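Local coordinates for protein D-mannonate dehydratase (Streptococcus suis, PDB 3BDK) that probably catalyses the manganese- or iron-dependent dehydration of D-mannonate to 2-dehydro-3-deoxy-D-gluconate in pentose and glucuronate interconversion, at residues H138-P141 with D142-S146; P265-V269 with L270-E274; G353-Y356 with F357-L360. All coordinates share one frame; numbering follows the deposited sequence.

Interaction 1: residues H138-P141 with D142-S146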
loop_
_atom_site.group_PDB
_atom_site.type_symbol
_atom_site.label_atom_id
_atom_site.label_comp_id
_atom_site.label_asym_id
_atom_site.label_seq_id
_atom_site.Cartn_x
_atom_site.Cartn_y
_atom_site.Cartn_z
ATOM N N HIS A 138 2.189 19.968 7.792
ATOM C CA HIS A 138 3.152 19.828 8.880
ATOM C C HIS A 138 4.162 18.775 8.475
ATOM O O HIS A 138 3.763 17.702 8.007
ATOM C CB HIS A 138 2.470 19.438 10.195
ATOM C CG HIS A 138 3.213 19.891 11.415
ATOM N ND1 HIS A 138 3.505 21.215 11.659
ATOM C CD2 HIS A 138 3.715 19.199 12.464
ATOM C CE1 HIS A 138 4.166 21.319 12.797
ATOM N NE2 HIS A 138 4.297 20.109 13.312
ATOM N N PRO A 139 5.469 19.091 8.606
ATOM C CA PRO A 139 6.535 18.134 8.215
ATOM C C PRO A 139 6.552 16.844 9.026
ATOM O O PRO A 139 6.327 16.868 10.225
ATOM C CB PRO A 139 7.854 18.925 8.430
ATOM C CG PRO A 139 7.425 20.398 8.466
ATOM C CD PRO A 139 6.015 20.380 9.075
ATOM N N LEU A 140 6.793 15.730 8.339
ATOM C CA LEU A 140 7.075 14.433 8.959
ATOM C C LEU A 140 8.580 14.103 8.802
ATOM O O LEU A 140 9.248 14.675 7.936
ATOM C CB LEU A 140 6.189 13.335 8.336
ATOM C CG LEU A 140 4.711 13.333 8.764
ATOM C CD1 LEU A 140 3.855 12.558 7.789
ATOM C CD2 LEU A 140 4.526 12.763 10.142
ATOM N N PRO A 141 9.119 13.201 9.652
ATOM C CA PRO A 141 10.515 12.740 9.589
ATOM C C PRO A 141 11.010 12.317 8.217
ATOM O O PRO A 141 12.177 12.540 7.914
ATOM C CB PRO A 141 10.522 11.544 10.520
ATOM C CG PRO A 141 9.536 11.910 11.544
ATOM C CD PRO A 141 8.413 12.581 10.789
ATOM N N ASP A 142 10.164 11.718 7.389
ATOM C CA ASP A 142 10.634 11.268 6.079
ATOM C C ASP A 142 10.629 12.371 5.007
ATOM O O ASP A 142 10.912 12.096 3.823
ATOM C CB ASP A 142 9.894 9.997 5.607
ATOM C CG ASP A 142 8.411 10.233 5.329
ATOM O OD1 ASP A 142 7.986 11.395 5.230
ATOM O OD2 ASP A 142 7.659 9.243 5.213
ATOM N N GLY A 143 10.293 13.605 5.415
ATOM C CA GLY A 143 10.266 14.766 4.488
ATOM C C GLY A 143 8.919 15.041 3.820
ATOM O O GLY A 143 8.724 16.122 3.260
ATOM N N SER A 144 7.987 14.073 3.875
ATOM C CA SER A 144 6.571 14.268 3.446
ATOM C C SER A 144 5.864 15.204 4.409
ATOM O O SER A 144 6.457 15.591 5.421
ATOM C CB SER A 144 5.820 12.941 3.380
ATOM O OG SER A 144 5.578 12.408 4.668
ATOM N N THR A 145 4.621 15.589 4.114
ATOM C CA THR A 145 3.877 16.489 5.018
ATOM C C THR A 145 2.464 15.996 5.302
ATOM O O THR A 145 1.879 15.278 4.490
ATOM C CB THR A 145 3.771 17.931 4.475
ATOM O OG1 THR A 145 2.874 17.962 3.359
ATOM C CG2 THR A 145 5.130 18.495 4.071
ATOM N N SER A 146 1.908 16.386 6.449
ATOM C CA SER A 146 0.574 15.909 6.843
ATOM C C SER A 146 -0.168 16.890 7.761
ATOM O O SER A 146 0.418 17.837 8.284
ATOM C CB SER A 146 0.661 14.537 7.509
ATOM O OG SER A 146 1.180 14.656 8.830
#

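Interaction 2: residues P265-V269 with L270-E274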
loop_
_atom_site.group_PDB
_atom_site.type_symbol
_atom_site.label_atom_id
_atom_site.label_comp_id
_atom_site.label_asym_id
_atom_site.label_seq_id
_atom_site.Cartn_x
_atom_site.Cartn_y
_atom_site.Cartn_z
ATOM N N PRO A 265 -5.340 10.550 23.491
ATOM C CA PRO A 265 -4.660 9.460 24.232
ATOM C C PRO A 265 -5.516 8.724 25.283
ATOM O O PRO A 265 -5.228 7.587 25.632
ATOM C CB PRO A 265 -3.538 10.198 24.961
ATOM C CG PRO A 265 -3.202 11.354 24.041
ATOM C CD PRO A 265 -4.519 11.771 23.421
ATOM N N LYS A 266 -6.543 9.373 25.813
ATOM C CA LYS A 266 -7.310 8.770 26.872
ATOM C C LYS A 266 -8.143 7.651 26.274
ATOM O O LYS A 266 -8.621 6.776 27.006
ATOM C CB LYS A 266 -8.231 9.787 27.552
ATOM C CG LYS A 266 -9.520 10.127 26.738
ATOM C CD LYS A 266 -10.802 10.213 27.610
ATOM C CE LYS A 266 -11.973 10.864 26.833
ATOM N NZ LYS A 266 -12.666 9.984 25.832
ATOM N N ASN A 267 -8.321 7.688 24.952
ATOM C CA ASN A 267 -9.131 6.699 24.243
ATOM C C ASN A 267 -8.363 5.435 23.862
ATOM O O ASN A 267 -7.180 5.508 23.497
ATOM C CB ASN A 267 -9.748 7.324 22.991
ATOM C CG ASN A 267 -10.917 8.202 23.311
ATOM O OD1 ASN A 267 -11.574 8.016 24.322
ATOM N ND2 ASN A 267 -11.195 9.159 22.451
ATOM N N ASP A 268 -9.043 4.290 23.944
ATOM C CA ASP A 268 -8.496 3.002 23.523
ATOM C C ASP A 268 -9.369 2.495 22.351
ATOM O O ASP A 268 -10.400 1.813 22.553
ATOM C CB ASP A 268 -8.453 2.022 24.709
ATOM C CG ASP A 268 -8.034 0.588 24.307
ATOM O OD1 ASP A 268 -8.084 0.194 23.120
ATOM O OD2 ASP A 268 -7.664 -0.179 25.211
ATOM N N VAL A 269 -8.950 2.854 21.131
ATOM C CA VAL A 269 -9.659 2.492 19.924
ATOM C C VAL A 269 -9.821 0.972 19.748
ATOM O O VAL A 269 -10.851 0.513 19.213
ATOM C CB VAL A 269 -9.053 3.150 18.629
ATOM C CG1 VAL A 269 -8.947 4.678 18.765
ATOM C CG2 VAL A 269 -7.706 2.544 18.250
ATOM N N LEU A 270 -8.832 0.193 20.198
ATOM C CA LEU A 270 -8.937 -1.264 20.112
ATOM C C LEU A 270 -10.109 -1.761 20.921
ATOM O O LEU A 270 -10.881 -2.583 20.436
ATOM C CB LEU A 270 -7.668 -1.980 20.566
ATOM C CG LEU A 270 -6.455 -1.877 19.644
ATOM C CD1 LEU A 270 -5.428 -2.897 20.044
ATOM C CD2 LEU A 270 -6.866 -2.071 18.222
ATOM N N ALA A 271 -10.249 -1.263 22.145
ATOM C CA ALA A 271 -11.385 -1.635 22.974
ATOM C C ALA A 271 -12.663 -1.046 22.388
ATOM O O ALA A 271 -13.688 -1.711 22.346
ATOM C CB ALA A 271 -11.180 -1.176 24.400
ATOM N N MET A 272 -12.591 0.196 21.918
ATOM C CA MET A 272 -13.763 0.871 21.397
ATOM C C MET A 272 -14.299 0.178 20.143
ATOM O O MET A 272 -15.521 0.017 19.945
ATOM C CB MET A 272 -13.434 2.323 21.086
ATOM C CG MET A 272 -13.745 3.271 22.218
ATOM S SD MET A 272 -13.740 4.949 21.589
ATOM C CE MET A 272 -11.989 5.245 21.606
ATOM N N THR A 273 -13.353 -0.234 19.308
ATOM C CA THR A 273 -13.642 -0.994 18.113
ATOM C C THR A 273 -14.339 -2.297 18.502
ATOM O O THR A 273 -15.459 -2.533 18.058
ATOM C CB THR A 273 -12.362 -1.169 17.293
ATOM O OG1 THR A 273 -11.993 0.117 16.784
ATOM C CG2 THR A 273 -12.552 -2.133 16.128
ATOM N N GLU A 274 -13.719 -3.103 19.365
ATOM C CA GLU A 274 -14.349 -4.356 19.787
ATOM C C GLU A 274 -15.735 -4.157 20.429
ATOM O O GLU A 274 -16.736 -4.723 19.946
ATOM C CB GLU A 274 -13.433 -5.170 20.693
ATOM C CG GLU A 274 -13.993 -6.524 21.067
ATOM C CD GLU A 274 -12.919 -7.535 21.451
ATOM O OE1 GLU A 274 -11.899 -7.174 22.103
ATOM O OE2 GLU A 274 -13.110 -8.722 21.084
#

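Interaction 3: residues G353-Y356 with F357-L360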
loop_
_atom_site.group_PDB
_atom_site.type_symbol
_atom_site.label_atom_id
_atom_site.label_comp_id
_atom_site.label_asym_id
_atom_site.label_seq_id
_atom_site.Cartn_x
_atom_site.Cartn_y
_atom_site.Cartn_z
ATOM N N GLY A 353 -2.134 3.599 1.572
ATOM C CA GLY A 353 -2.923 3.090 2.688
ATOM C C GLY A 353 -3.795 1.906 2.295
ATOM O O GLY A 353 -3.728 0.836 2.917
ATOM N N ALA A 354 -4.603 2.080 1.257
ATOM C CA ALA A 354 -5.527 1.023 0.856
ATOM C C ALA A 354 -4.819 -0.321 0.644
ATOM O O ALA A 354 -5.200 -1.340 1.247
ATOM C CB ALA A 354 -6.292 1.441 -0.366
ATOM N N THR A 355 -3.766 -0.339 -0.175
ATOM C CA THR A 355 -3.052 -1.602 -0.452
ATOM C C THR A 355 -2.394 -2.175 0.803
ATOM O O THR A 355 -2.271 -3.414 0.953
ATOM C CB THR A 355 -2.013 -1.461 -1.583
ATOM O OG1 THR A 355 -1.026 -0.476 -1.237
ATOM C CG2 THR A 355 -2.685 -1.036 -2.873
ATOM N N TYR A 356 -1.994 -1.296 1.717
ATOM C CA TYR A 356 -1.518 -1.742 3.032
ATOM C C TYR A 356 -2.642 -2.442 3.821
ATOM O O TYR A 356 -2.394 -3.438 4.547
ATOM C CB TYR A 356 -0.952 -0.557 3.819
ATOM C CG TYR A 356 -0.715 -0.791 5.295
ATOM C CD1 TYR A 356 0.189 -1.730 5.736
ATOM C CD2 TYR A 356 -1.372 -0.021 6.244
ATOM C CE1 TYR A 356 0.408 -1.927 7.097
ATOM C CE2 TYR A 356 -1.156 -0.184 7.607
ATOM C CZ TYR A 356 -0.264 -1.133 8.034
ATOM O OH TYR A 356 -0.052 -1.298 9.385
ATOM N N PHE A 357 -3.867 -1.932 3.683
ATOM C CA PHE A 357 -5.022 -2.583 4.323
ATOM C C PHE A 357 -5.425 -3.892 3.633
ATOM O O PHE A 357 -5.752 -4.861 4.307
ATOM C CB PHE A 357 -6.197 -1.606 4.526
ATOM C CG PHE A 357 -5.945 -0.606 5.608
ATOM C CD1 PHE A 357 -6.026 -0.977 6.945
ATOM C CD2 PHE A 357 -5.559 0.687 5.298
ATOM C CE1 PHE A 357 -5.740 -0.072 7.956
ATOM C CE2 PHE A 357 -5.274 1.604 6.297
ATOM C CZ PHE A 357 -5.360 1.226 7.626
ATOM N N ASN A 358 -5.342 -3.949 2.304
ATOM C CA ASN A 358 -5.395 -5.252 1.598
ATOM C C ASN A 358 -4.481 -6.279 2.243
ATOM O O ASN A 358 -4.877 -7.420 2.481
ATOM C CB ASN A 358 -4.973 -5.124 0.139
ATOM C CG ASN A 358 -5.871 -4.191 -0.681
ATOM O OD1 ASN A 358 -5.438 -3.688 -1.722
ATOM N ND2 ASN A 358 -7.115 -3.978 -0.242
ATOM N N GLY A 359 -3.251 -5.871 2.531
ATOM C CA GLY A 359 -2.244 -6.783 3.066
ATOM C C GLY A 359 -2.542 -7.174 4.492
ATOM O O GLY A 359 -2.337 -8.316 4.892
ATOM N N LEU A 360 -3.038 -6.223 5.279
ATOM C CA LEU A 360 -3.452 -6.540 6.646
ATOM C C LEU A 360 -4.655 -7.482 6.611
ATOM O O LEU A 360 -4.645 -8.512 7.294
ATOM C CB LEU A 360 -3.728 -5.272 7.466
ATOM C CG LEU A 360 -2.501 -4.503 7.967
ATOM C CD1 LEU A 360 -2.906 -3.260 8.751
ATOM C CD2 LEU A 360 -1.621 -5.397 8.822
#

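Interaction 1: residues H138-P141 with D142-S146
H138 and S146 exchange two backbone hydrogen bonds, H138 N to S146 O and S146 N to H138 O, each 2.8 Å long, as an antiparallel hydrogen-bonded pair. The same carbonyl of H138 also receives a CA-H...O contact from T145, whose CA lies 3.2 Å from H138 O. Nearer the bend, L140 N donates almost straight (168°) to S144 O, while L140 O takes G143 N at 2.9 Å. Within the turn itself, D142 makes an Asx turn with the residues just after it: its OD1 accepts S144 N at 3.0 Å nearly along the C-O axis and S144 OG at 2.7 Å on the syn side. Two donors thus hold the carboxylate, and its OD2 has a salt bridge with R333. The two bonds between L140 and the residues G143 and S144 mark a 3:5 beta hairpin, a type I turn over L140-G143 followed by a G1 bulge, with G143 in the left-handed region (phi 92°). The hairpin joins strand 135-139, at the margin of a four-stranded antiparallel sheet, to strand 145-150. P139 and T145 share one face of it, H138 and S146 the other. L140 covers the serines: with CG anti to the carbonyl carbon (chi1 -75°), its CD1 comes to 3.6 Å from both S144 OG and S146 OG, and S146 OG has its firmer partner in E299 O. The H138 ring is hydrogen-bonded through ND1 to the D135 carboxylate. At the bend, L140 and P141 pack on K379 of the second subunit.

Interaction 2: residues P265-V269 with L270-E274
V269 O is gripped twice by T273: T273 N lies 2.6 Å from V269 O. The hydroxyl T273 OG1 lies 2.7 Å from V269 O. The two donors reach the oxygen from opposite faces of the carbonyl plane, the hydroxyl well above it. T273 can double its helical bond in this way because OG1 lies anti to its own carbonyl carbon (chi1 -68°), beside the N-H that makes the same link. One residue earlier, D268 is the N-cap of helix 269-278. Its OD1 accepts A271 N at 2.8 Å in a nearly straight bond (167°), the N-H meeting the carboxylate from above its plane; the negative charge so placed at the amino end probably gains from the helix dipole. The backbone of D268 helps as well: D268 O takes M272 N at 2.8 Å. Ahead of the cap, N267 meets M272 across the first turn. The bend at chi3 of M272 carries CE to 3.4 Å from N267 CB, and V269 CG1 lies 4.2 Å from the same methyl. The amide of N267 is held at both ends, OD1 by K266 NZ and ND2 by the carbonyls of Y261 and T235. In this xylose isomerase-like TIM barrel helix 269-278 comes after strand 252-257 and the short helix 258-262, and M272 and T273 touch M256 of that strand; V269 and M272 lean on Y261 of helix 258-262, while L270 and T273 face helix 311-320.

Interaction 3: residues G353-Y356 with F357-L360
G353 O to F357 N, A354 O to N358 N, T355 O to G359 N and Y356 O to L360 N form an unbroken run of i to i+4 bonds. They belong to helix 348-368, the long last helix of the TIM-barrel chain, which also packs against the second subunit. Y356 carries most of the side-chain contact. With CG anti to its backbone N (chi1 167°), its ring slants out from the helix and turns an edge toward the face of F357, a T-shaped pair with centroids 5.3 Å apart and planes at 59°. L360 covers one face of the tyrosine: its CG lies 4.3 Å from the ring centroid in a CH-pi contact, and CD1 reaches 3.5 Å from Y356 CZ. The phenol is tied down at its far end, Y356 OH bonding to S304 and to E362 of the second subunit. T355 OG1 is hydrogen-bonded to T355 OG1 of the second subunit, while T355 CG2 of this chain lies 4.0 Å from N358 OD1. F357, whose N also has a weak bond to A354 O, sets CD2 of its ring 3.0 Å from G353 O.

From the N terminus the three contacts come in series, each local and finished before the next begins, so none nests or crosses. Interaction 1 closes the bend between strands 135-139 and 145-150, in the small antiparallel sheet apart from the barrel strands. Interaction 2 ends the loop after helix 258-262 and starts helix 269-278, on the outside of the barrel. Interaction 3 closes no loop but lies within the long helix 348-368. Their centres are 21 to 26 Å apart and none touches another. Residues 138-146 and 353-360 both reach the second subunit, whereas 265-274 stays within its own chain.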